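Local structure of putative isochorismatase (Streptomyces avermitilis, 3KL2) at residues G133-F137 / S167-G172; I31-F37 / G158-C164; D143-R147 / E174-R178; V151-G157 / F177-L182. The protein is of unknown function but, as a putative isochorismatase, probably acts as a hydrolase of the cysteine hydrolase family. All coordinates share one frame. Residue numbers count along the deposited sequence, not the author numbering.

In the fold
From the N terminus, the end of strand 26-31 and the loop after it supply the first half of contact 2, whose loop of 120 residues closes when 31-37 meets 158-164, joining the ends of strands 26-31 and 153-159. Inside it lie 133-137, 143-147 and 151-157. Their partners, 167-172, 174-178 and 177-182, follow 164, closing loops of 29, 26 and 19 residues, so contact 2 crosses contacts 1, 3 and 4. Contact 1 crosses contacts 3 and 4, while those two finish on shared F177-R178. Contacts 1, 3 and 4 fix helix 164-174 to the chain before helix 142-149, helix 142-149 to the turn ending helix 164-174, and pair strands 153-159 and 178-187 in the central sheet.

Contact 1: residues G133-F137 / S167-G172; sequences GLDTF and STMRTG
F137 points its side chain at helix 167-172, its CB meeting T171 CG2 at 3.5 Å and its CE2 reaching G172 CA at 3.6 Å, while T168 O lies at the ring edge, 3.6 Å from CE2. Its chi1 is m (-70°). The absence of a side chain at G172 suits this close approach. A loop through G133-D135 leads into the weakly bonded start of helix 136-139. Closest in register are D135 and T168, CA atoms 4.7 Å apart. D135 (phi/psi -70/123, chi1 t) is the N-cap of the short helix: OD1 accepts from F137 N at 2.9 Å, and OD2 takes a very short 2.5 Å bond from T171 OG1. A carboxylate is apt here, since its two oxygens serve two donors. T168, chi1 m, accepts at OG1 from T136 N (2.9 Å) and T136 OG1 (2.8 Å), and the same hydroxyl bonds to C164 O, one turn back. Threonines thus supply hydroxyls for a buried polar seam and methyls for the core around it. The N-capped helix 136-139 thereby packs against helix 164-174, with F137 also against helix 142-149 and I154 of strand 153-159, and E174 of the second subunit bonding to D135 N.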
# COMPACT_ATOMS: atom_id res chain seq x y z
N GLY A 133 -11.21 -6.54 -6.11
CA GLY A 133 -11.06 -7.54 -5.08
C GLY A 133 -12.05 -7.21 -4.03
O GLY A 133 -13.07 -6.59 -4.30
N LEU A 134 -11.75 -7.63 -2.81
CA LEU A 134 -12.69 -7.54 -1.71
C LEU A 134 -12.43 -6.35 -0.84
O LEU A 134 -13.36 -5.63 -0.40
CB LEU A 134 -12.62 -8.82 -0.88
CG LEU A 134 -12.89 -10.17 -1.61
CD1 LEU A 134 -14.12 -10.11 -2.56
CD2 LEU A 134 -11.67 -10.66 -2.32
N ASP A 135 -11.17 -6.15 -0.51
CA ASP A 135 -10.81 -4.99 0.29
C ASP A 135 -10.97 -3.73 -0.56
O ASP A 135 -10.40 -3.63 -1.60
CB ASP A 135 -9.36 -5.16 0.75
CG ASP A 135 -8.90 -4.02 1.63
OD1 ASP A 135 -9.67 -3.06 1.86
OD2 ASP A 135 -7.73 -4.10 2.09
N THR A 136 -11.78 -2.78 -0.14
CA THR A 136 -11.95 -1.57 -0.92
C THR A 136 -10.60 -0.77 -1.02
O THR A 136 -10.30 -0.13 -2.04
CB THR A 136 -13.12 -0.67 -0.30
OG1 THR A 136 -14.29 -1.48 -0.10
CG2 THR A 136 -13.51 0.48 -1.22
N PHE A 137 -9.74 -0.82 0.00
CA PHE A 137 -8.45 -0.13 -0.08
C PHE A 137 -7.45 -0.76 -1.04
O PHE A 137 -6.51 -0.10 -1.43
CB PHE A 137 -7.83 -0.00 1.30
CG PHE A 137 -8.55 0.98 2.23
CD1 PHE A 137 -8.22 2.32 2.22
CD2 PHE A 137 -9.56 0.56 3.06
CE1 PHE A 137 -8.86 3.24 3.06
CE2 PHE A 137 -10.22 1.47 3.94
CZ PHE A 137 -9.87 2.81 3.93
N SER A 167 -12.98 -6.85 5.19
CA SER A 167 -11.64 -6.58 4.67
C SER A 167 -11.32 -5.08 4.66
O SER A 167 -10.21 -4.68 5.02
CB SER A 167 -11.48 -7.12 3.29
OG SER A 167 -11.39 -8.50 3.35
N THR A 168 -12.30 -4.29 4.25
CA THR A 168 -12.19 -2.87 4.26
C THR A 168 -12.04 -2.28 5.66
O THR A 168 -11.35 -1.32 5.85
CB THR A 168 -13.42 -2.30 3.59
OG1 THR A 168 -13.50 -2.81 2.25
CG2 THR A 168 -13.40 -0.72 3.61
N MET A 169 -12.79 -2.79 6.63
CA MET A 169 -12.64 -2.45 8.05
C MET A 169 -11.22 -2.75 8.55
O MET A 169 -10.57 -1.93 9.20
CB MET A 169 -13.62 -3.30 8.83
CG MET A 169 -13.71 -3.02 10.38
SD MET A 169 -14.75 -4.26 11.17
CE MET A 169 -13.92 -5.78 10.75
N ARG A 170 -10.70 -3.93 8.23
CA ARG A 170 -9.38 -4.29 8.73
C ARG A 170 -8.32 -3.30 8.22
O ARG A 170 -7.55 -2.71 9.01
CB ARG A 170 -9.06 -5.73 8.41
CG ARG A 170 -9.89 -6.70 9.22
CD ARG A 170 -9.80 -8.14 8.69
NE ARG A 170 -10.56 -9.05 9.56
CZ ARG A 170 -10.03 -9.81 10.52
NH1 ARG A 170 -8.70 -9.85 10.73
NH2 ARG A 170 -10.84 -10.58 11.25
N THR A 171 -8.33 -3.08 6.92
CA THR A 171 -7.36 -2.21 6.29
C THR A 171 -7.60 -0.76 6.75
O THR A 171 -6.67 -0.03 7.04
CB THR A 171 -7.34 -2.42 4.74
OG1 THR A 171 -7.05 -3.79 4.47
CG2 THR A 171 -6.27 -1.55 3.98
N GLY A 172 -8.84 -0.34 6.82
CA GLY A 172 -9.17 0.99 7.36
C GLY A 172 -8.51 1.25 8.69
O GLY A 172 -7.92 2.34 8.97

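Contact 2: residues I31-F37 / G158-C164; sequences IEYQNEF and GFLTNCC
This contact lies at the probable active site of a cysteine hydrolase fold, where two neighbouring parallel strands open into loops. I31 bridges G158 (CA-CA 4.6 Å): F159 N donates to I31 O at 3.1 Å, and G158 CA comes within 3.3 Å of that oxygen. At G158 (phi/psi 124/-142) a CB would clash with I31 O. F159 (chi1 m) stands between two rings. It forms an offset stack with F37, centroids 4.8 Å apart and planes at 10°, and turns its edge to the face of Y33, centroids 5.7 Å apart, planes at 73°. Flat aromatics fill this buried space closely. L160 CD2 packs on F37 CE1 at 4.1 Å. The peptide before L160 is cis, and L160-C163 makes a type I turn ahead of helix 164-174. E32, with left-handed backbone angles 58/40, puts OE2 3.4 Å from C164 SG, while its OE1 bridges to K131. E32, K131 and C164 are consistent with the Asp-Lys-Cys triad of isochorismatase-like hydrolases, with Glu as the acid.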
# COMPACT_ATOMS: atom_id res chain seq x y z
N ILE A 31 -20.44 -0.19 0.26
CA ILE A 31 -19.71 -1.19 -0.47
C ILE A 31 -20.69 -2.07 -1.19
O ILE A 31 -21.48 -2.77 -0.55
CB ILE A 31 -18.84 -2.08 0.43
CG1 ILE A 31 -17.82 -1.23 1.20
CG2 ILE A 31 -18.10 -3.14 -0.42
CD1 ILE A 31 -16.91 -2.02 2.15
N GLU A 32 -20.61 -2.04 -2.51
CA GLU A 32 -21.33 -2.97 -3.37
C GLU A 32 -22.86 -3.00 -3.23
O GLU A 32 -23.48 -4.07 -3.35
CB GLU A 32 -20.73 -4.36 -3.20
CG GLU A 32 -19.43 -4.47 -4.01
CD GLU A 32 -18.41 -5.36 -3.38
OE1 GLU A 32 -17.22 -5.01 -3.53
OE2 GLU A 32 -18.80 -6.35 -2.71
N TYR A 33 -23.48 -1.83 -3.07
CA TYR A 33 -24.91 -1.81 -3.14
C TYR A 33 -25.36 -1.87 -4.59
O TYR A 33 -25.98 -0.92 -5.08
CB TYR A 33 -25.46 -0.58 -2.47
CG TYR A 33 -25.41 -0.60 -0.96
CD1 TYR A 33 -26.52 -0.91 -0.20
CD2 TYR A 33 -24.24 -0.27 -0.30
CE1 TYR A 33 -26.47 -0.87 1.21
CE2 TYR A 33 -24.17 -0.25 1.08
CZ TYR A 33 -25.30 -0.54 1.82
OH TYR A 33 -25.17 -0.48 3.18
N GLN A 34 -25.06 -2.99 -5.26
CA GLN A 34 -25.34 -3.19 -6.65
C GLN A 34 -26.45 -4.22 -6.81
O GLN A 34 -26.60 -5.09 -5.96
CB GLN A 34 -24.09 -3.69 -7.40
CG GLN A 34 -22.99 -2.61 -7.57
CD GLN A 34 -21.66 -3.21 -7.73
OE1 GLN A 34 -21.00 -3.52 -6.73
NE2 GLN A 34 -21.26 -3.48 -8.97
N ASN A 35 -27.18 -4.14 -7.92
CA ASN A 35 -28.29 -5.02 -8.19
C ASN A 35 -27.92 -6.46 -7.94
O ASN A 35 -28.69 -7.20 -7.33
CB ASN A 35 -28.85 -4.84 -9.62
CG ASN A 35 -29.55 -3.51 -9.82
OD1 ASN A 35 -30.39 -3.12 -9.01
ND2 ASN A 35 -29.18 -2.78 -10.90
N GLU A 36 -26.70 -6.84 -8.35
CA GLU A 36 -26.26 -8.23 -8.25
C GLU A 36 -26.51 -8.86 -6.87
O GLU A 36 -26.74 -10.07 -6.77
CB GLU A 36 -24.80 -8.38 -8.67
CG GLU A 36 -24.53 -9.70 -9.36
CD GLU A 36 -24.92 -9.66 -10.82
OE1 GLU A 36 -24.06 -9.22 -11.62
OE2 GLU A 36 -26.06 -10.10 -11.16
N PHE A 37 -26.51 -8.01 -5.83
CA PHE A 37 -26.77 -8.42 -4.44
C PHE A 37 -28.15 -8.00 -3.96
O PHE A 37 -28.86 -8.78 -3.31
CB PHE A 37 -25.76 -7.73 -3.49
CG PHE A 37 -24.42 -8.39 -3.39
CD1 PHE A 37 -24.30 -9.76 -3.16
CD2 PHE A 37 -23.27 -7.64 -3.42
CE1 PHE A 37 -23.01 -10.37 -3.03
CE2 PHE A 37 -21.99 -8.23 -3.29
CZ PHE A 37 -21.86 -9.58 -3.10
N GLY A 158 -22.68 -2.19 3.71
CA GLY A 158 -22.83 -2.93 2.47
C GLY A 158 -22.58 -4.41 2.60
O GLY A 158 -22.94 -5.05 3.59
N PHE A 159 -21.95 -4.95 1.56
CA PHE A 159 -21.84 -6.39 1.36
C PHE A 159 -20.38 -6.74 1.11
O PHE A 159 -19.60 -5.87 0.64
CB PHE A 159 -22.57 -6.79 0.09
CG PHE A 159 -24.05 -6.50 0.07
CD1 PHE A 159 -24.96 -7.51 0.39
CD2 PHE A 159 -24.53 -5.28 -0.32
CE1 PHE A 159 -26.31 -7.29 0.32
CE2 PHE A 159 -25.86 -5.04 -0.41
CZ PHE A 159 -26.78 -6.06 -0.08
N LEU A 160 -19.93 -7.94 1.46
CA LEU A 160 -20.56 -8.83 2.42
C LEU A 160 -19.97 -8.60 3.79
O LEU A 160 -18.74 -8.47 3.92
CB LEU A 160 -20.28 -10.27 2.07
CG LEU A 160 -20.89 -10.75 0.76
CD1 LEU A 160 -20.13 -11.98 0.25
CD2 LEU A 160 -22.37 -10.99 0.95
N THR A 161 -20.83 -8.65 4.81
CA THR A 161 -20.42 -8.53 6.21
C THR A 161 -19.07 -9.16 6.55
O THR A 161 -18.25 -8.49 7.14
CB THR A 161 -21.39 -9.24 7.10
OG1 THR A 161 -22.69 -8.70 6.89
CG2 THR A 161 -20.96 -9.08 8.56
N ASN A 162 -18.86 -10.44 6.21
CA ASN A 162 -17.61 -11.11 6.60
C ASN A 162 -16.57 -11.15 5.50
O ASN A 162 -15.50 -11.72 5.70
CB ASN A 162 -17.84 -12.53 7.17
CG ASN A 162 -18.59 -13.42 6.20
OD1 ASN A 162 -19.53 -12.99 5.54
ND2 ASN A 162 -18.14 -14.65 6.08
N CYS A 163 -16.85 -10.53 4.36
CA CYS A 163 -15.92 -10.55 3.26
C CYS A 163 -15.38 -9.13 3.01
O CYS A 163 -14.55 -8.66 3.78
CB CYS A 163 -16.58 -11.18 2.05
SG CYS A 163 -15.38 -11.61 0.78
N CYS A 164 -15.91 -8.46 1.99
CA CYS A 164 -15.51 -7.12 1.59
C CYS A 164 -15.70 -6.07 2.69
O CYS A 164 -14.88 -5.17 2.82
CB CYS A 164 -16.32 -6.71 0.34
SG CYS A 164 -16.46 -8.06 -0.93

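Contact 3: residues D143-R147 / E174-R178; sequences DFILR and ERGFR
A Schellman motif ends helix 164-174 here, and its reversing chain packs on helix 142-149. R175 (phi/psi -97/13) leaves the helical range, and G176 takes the C-prime place with positive phi (88/-2), which a residue with a CB would strain against. F177 is then extended (-65/144). The CA atoms of D143 and R175 lie 8.8 Å apart, those of L146 and F177 9.6 Å, so long side chains span the gap. D143, with chi1 t, points at R175, which extends (m, t, t, chi4 -161°) to place NH1 2.5 Å from D143 OD2 in a hydrogen-bonded salt bridge. R147 is folded instead: chi1 m and chi2 m bend it, and chi3 t carries the guanidinium flat onto F177, R147 CZ 4.0 Å from the ring centroid and planes at 24°, a cation-pi stack. Arginine suits the place, since its planar cation sits at the end of a long side chain; R147 NE also makes a long salt bridge, 3.9 Å, to D143 OD1, completing a network of three charges. R147 packs on R175 of the third subunit too. F177, chi1 m and chi2 -75°, offers one face to R147, and its CZ presses on L146 CD1 at 3.5 Å.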
# COMPACT_ATOMS: atom_id res chain seq x y z
N ASP A 143 -8.30 5.26 -0.62
CA ASP A 143 -7.32 5.84 0.30
C ASP A 143 -6.86 7.22 -0.15
O ASP A 143 -6.85 8.18 0.66
CB ASP A 143 -6.07 4.99 0.38
CG ASP A 143 -5.31 5.19 1.68
OD1 ASP A 143 -5.83 5.83 2.62
OD2 ASP A 143 -4.23 4.60 1.77
N PHE A 144 -6.51 7.34 -1.43
CA PHE A 144 -6.14 8.64 -1.99
C PHE A 144 -7.19 9.76 -1.77
O PHE A 144 -6.86 10.87 -1.39
CB PHE A 144 -5.89 8.52 -3.47
CG PHE A 144 -5.35 9.74 -4.08
CD1 PHE A 144 -3.99 9.83 -4.38
CD2 PHE A 144 -6.18 10.80 -4.37
CE1 PHE A 144 -3.49 10.99 -4.96
CE2 PHE A 144 -5.67 11.95 -4.94
CZ PHE A 144 -4.36 12.05 -5.23
N ILE A 145 -8.44 9.45 -2.00
CA ILE A 145 -9.49 10.44 -1.96
C ILE A 145 -9.79 10.83 -0.52
O ILE A 145 -9.94 12.01 -0.22
CB ILE A 145 -10.76 9.95 -2.72
CG1 ILE A 145 -10.45 9.89 -4.21
CG2 ILE A 145 -12.01 10.83 -2.39
CD1 ILE A 145 -11.47 9.20 -5.09
N LEU A 146 -9.86 9.85 0.38
CA LEU A 146 -10.11 10.15 1.78
C LEU A 146 -8.99 11.01 2.33
O LEU A 146 -9.23 12.01 3.03
CB LEU A 146 -10.16 8.89 2.63
CG LEU A 146 -11.34 7.91 2.44
CD1 LEU A 146 -11.00 6.67 3.21
CD2 LEU A 146 -12.69 8.47 2.88
N ARG A 147 -7.76 10.60 2.10
CA ARG A 147 -6.67 11.37 2.66
C ARG A 147 -6.61 12.75 2.01
O ARG A 147 -6.42 13.74 2.72
CB ARG A 147 -5.32 10.68 2.49
CG ARG A 147 -5.20 9.37 3.24
CD ARG A 147 -5.62 9.48 4.67
NE ARG A 147 -5.08 8.35 5.46
CZ ARG A 147 -5.21 8.24 6.79
NH1 ARG A 147 -5.83 9.16 7.51
NH2 ARG A 147 -4.69 7.19 7.39
N GLU A 174 -5.91 -0.41 9.94
CA GLU A 174 -4.47 -0.46 9.83
C GLU A 174 -3.98 0.90 9.39
O GLU A 174 -2.86 1.31 9.74
CB GLU A 174 -4.02 -1.49 8.78
CG GLU A 174 -4.27 -2.93 9.15
CD GLU A 174 -3.33 -3.40 10.26
OE1 GLU A 174 -2.31 -2.69 10.52
OE2 GLU A 174 -3.59 -4.49 10.85
N ARG A 175 -4.81 1.61 8.64
CA ARG A 175 -4.37 2.84 8.05
C ARG A 175 -4.77 4.02 8.88
O ARG A 175 -4.67 5.12 8.41
CB ARG A 175 -4.89 2.96 6.62
CG ARG A 175 -4.12 2.06 5.70
CD ARG A 175 -4.59 2.19 4.30
NE ARG A 175 -4.18 1.05 3.52
CZ ARG A 175 -4.11 1.01 2.20
NH1 ARG A 175 -4.41 2.08 1.48
NH2 ARG A 175 -3.76 -0.10 1.60
N GLY A 176 -5.21 3.80 10.11
CA GLY A 176 -5.37 4.90 11.08
C GLY A 176 -6.70 5.65 11.09
O GLY A 176 -6.90 6.54 11.93
N PHE A 177 -7.61 5.28 10.20
CA PHE A 177 -8.98 5.76 10.21
C PHE A 177 -9.73 5.28 11.45
O PHE A 177 -9.48 4.22 11.96
CB PHE A 177 -9.74 5.28 8.94
CG PHE A 177 -9.16 5.80 7.65
CD1 PHE A 177 -9.37 7.11 7.25
CD2 PHE A 177 -8.40 5.00 6.83
CE1 PHE A 177 -8.85 7.61 6.10
CE2 PHE A 177 -7.89 5.48 5.64
CZ PHE A 177 -8.13 6.79 5.27
N ARG A 178 -10.60 6.13 11.98
CA ARG A 178 -11.60 5.72 12.90
C ARG A 178 -12.71 5.07 12.06
O ARG A 178 -13.50 5.77 11.41
CB ARG A 178 -12.17 6.92 13.66
CG ARG A 178 -13.34 6.50 14.52
CD ARG A 178 -13.79 7.56 15.45
NE ARG A 178 -14.29 8.74 14.75
CZ ARG A 178 -15.10 9.63 15.31
NH1 ARG A 178 -15.49 9.46 16.56
NH2 ARG A 178 -15.54 10.67 14.62

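Contact 4: residues V151-G157 / F177-L182; sequences VDTIVLG and FRVITL
Two neighbouring parallel strands of the central sheet pair here through the 153-157 and 178-182 parts of strands 153-159 and 178-187, their axes 4.6 Å apart at closest approach and crossing at -22°. The register runs T153-R178, I154-V179, V155-I180, L156-T181, with CA-CA distances of 4.6 to 5.1 Å. Hydrogen bonds alternate between the strands: R178 N to D152 O (3.1 Å), I154 N to R178 O (3.1 Å), I180 N to I154 O (2.8 Å), L156 N to I180 O (2.7 Å) and L182 N to L156 O (3.0 Å). These strands are the two arms of a beta-alpha-beta crossover through helix 164-174, within a three-layer alpha/beta fold. The face bearing I154, L156, V179 and T181 turns to that helix: L156 CD1 packs on V179 CG1 at 3.9 Å, M169 touches both, and T181 OG1 bonds to S206. Beta-branched I154, V155, V179 and I180 suit the extended backbone and the buried layer. On the other face are T153, V155, R178 and I180. V155 CG2 meets I180 CD1 at 4.1 Å, and V155 CG1 meets L182 CG at 3.7 Å. R178 (chi1 t, chi3 p) curls back so that NE and NH2 donate to T153 OG1 at 2.9 and 3.2 Å; this hydroxyl in turn donates to D152 OD1 at 3.1 Å. Before the strands, the edge of the F177 ring meets V151 O, 3.3 Å from CE1.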
# COMPACT_ATOMS: atom_id res chain seq x y z
N VAL A 151 -10.42 13.22 5.39
CA VAL A 151 -11.31 12.34 6.14
C VAL A 151 -10.51 11.42 7.06
O VAL A 151 -9.62 10.74 6.64
CB VAL A 151 -12.22 11.51 5.25
CG1 VAL A 151 -13.04 10.54 6.11
CG2 VAL A 151 -13.15 12.44 4.41
N ASP A 152 -10.83 11.41 8.33
CA ASP A 152 -10.22 10.45 9.23
C ASP A 152 -11.28 9.61 9.97
O ASP A 152 -10.98 9.00 10.98
CB ASP A 152 -9.32 11.18 10.21
CG ASP A 152 -10.10 12.07 11.13
OD1 ASP A 152 -11.25 11.73 11.44
OD2 ASP A 152 -9.57 13.10 11.56
N THR A 153 -12.52 9.60 9.49
CA THR A 153 -13.54 8.72 10.04
C THR A 153 -14.41 8.19 8.92
O THR A 153 -15.12 8.96 8.29
CB THR A 153 -14.49 9.48 11.02
OG1 THR A 153 -13.74 9.96 12.13
CG2 THR A 153 -15.58 8.56 11.54
N ILE A 154 -14.42 6.88 8.71
CA ILE A 154 -15.26 6.28 7.66
C ILE A 154 -16.36 5.43 8.32
O ILE A 154 -16.09 4.63 9.22
CB ILE A 154 -14.40 5.45 6.61
CG1 ILE A 154 -13.63 4.29 7.26
CG2 ILE A 154 -13.38 6.33 5.95
CD1 ILE A 154 -12.71 3.45 6.25
N VAL A 155 -17.61 5.65 7.88
CA VAL A 155 -18.77 4.89 8.31
C VAL A 155 -19.10 3.89 7.23
O VAL A 155 -19.30 4.27 6.10
CB VAL A 155 -20.00 5.81 8.51
CG1 VAL A 155 -21.17 5.00 8.94
CG2 VAL A 155 -19.68 6.94 9.51
N LEU A 156 -19.15 2.61 7.57
CA LEU A 156 -19.14 1.53 6.55
C LEU A 156 -20.42 0.78 6.57
O LEU A 156 -20.96 0.48 7.65
CB LEU A 156 -18.10 0.48 6.86
CG LEU A 156 -16.66 0.73 6.51
CD1 LEU A 156 -15.92 -0.56 6.79
CD2 LEU A 156 -16.52 1.16 5.00
N GLY A 157 -20.86 0.43 5.36
CA GLY A 157 -22.02 -0.36 5.15
C GLY A 157 -21.85 -1.14 3.86
O GLY A 157 -20.97 -0.80 3.05
N PHE A 177 -7.61 5.28 10.20
CA PHE A 177 -8.98 5.76 10.21
C PHE A 177 -9.73 5.28 11.45
O PHE A 177 -9.48 4.22 11.96
CB PHE A 177 -9.74 5.28 8.94
CG PHE A 177 -9.16 5.80 7.65
CD1 PHE A 177 -9.37 7.11 7.25
CD2 PHE A 177 -8.40 5.00 6.83
CE1 PHE A 177 -8.85 7.61 6.10
CE2 PHE A 177 -7.89 5.48 5.64
CZ PHE A 177 -8.13 6.79 5.27
N ARG A 178 -10.60 6.13 11.98
CA ARG A 178 -11.60 5.72 12.90
C ARG A 178 -12.71 5.07 12.06
O ARG A 178 -13.50 5.77 11.41
CB ARG A 178 -12.17 6.92 13.66
CG ARG A 178 -13.34 6.50 14.52
CD ARG A 178 -13.79 7.56 15.45
NE ARG A 178 -14.29 8.74 14.75
CZ ARG A 178 -15.10 9.63 15.31
NH1 ARG A 178 -15.49 9.46 16.56
NH2 ARG A 178 -15.54 10.67 14.62
N VAL A 179 -12.73 3.74 12.03
CA VAL A 179 -13.78 3.01 11.31
C VAL A 179 -15.04 2.81 12.17
O VAL A 179 -14.97 2.36 13.29
CB VAL A 179 -13.27 1.63 10.88
CG1 VAL A 179 -14.25 0.98 9.94
CG2 VAL A 179 -11.86 1.78 10.24
N ILE A 180 -16.19 3.14 11.63
CA ILE A 180 -17.47 2.84 12.27
C ILE A 180 -18.17 1.87 11.33
O ILE A 180 -18.28 2.14 10.13
CB ILE A 180 -18.31 4.11 12.40
CG1 ILE A 180 -17.72 5.04 13.45
CG2 ILE A 180 -19.75 3.78 12.78
CD1 ILE A 180 -18.28 6.44 13.33
N THR A 181 -18.57 0.70 11.85
CA THR A 181 -19.36 -0.27 11.08
C THR A 181 -20.81 -0.16 11.48
O THR A 181 -21.11 -0.12 12.66
CB THR A 181 -18.90 -1.72 11.27
OG1 THR A 181 -18.80 -2.02 12.67
CG2 THR A 181 -17.53 -1.95 10.60
N LEU A 182 -21.67 -0.11 10.48
CA LEU A 182 -23.09 -0.02 10.63
C LEU A 182 -23.63 -1.44 10.74
O LEU A 182 -23.85 -2.13 9.70
CB LEU A 182 -23.72 0.70 9.45
CG LEU A 182 -23.51 2.22 9.32
CD1 LEU A 182 -23.81 2.69 7.92
CD2 LEU A 182 -24.37 2.98 10.31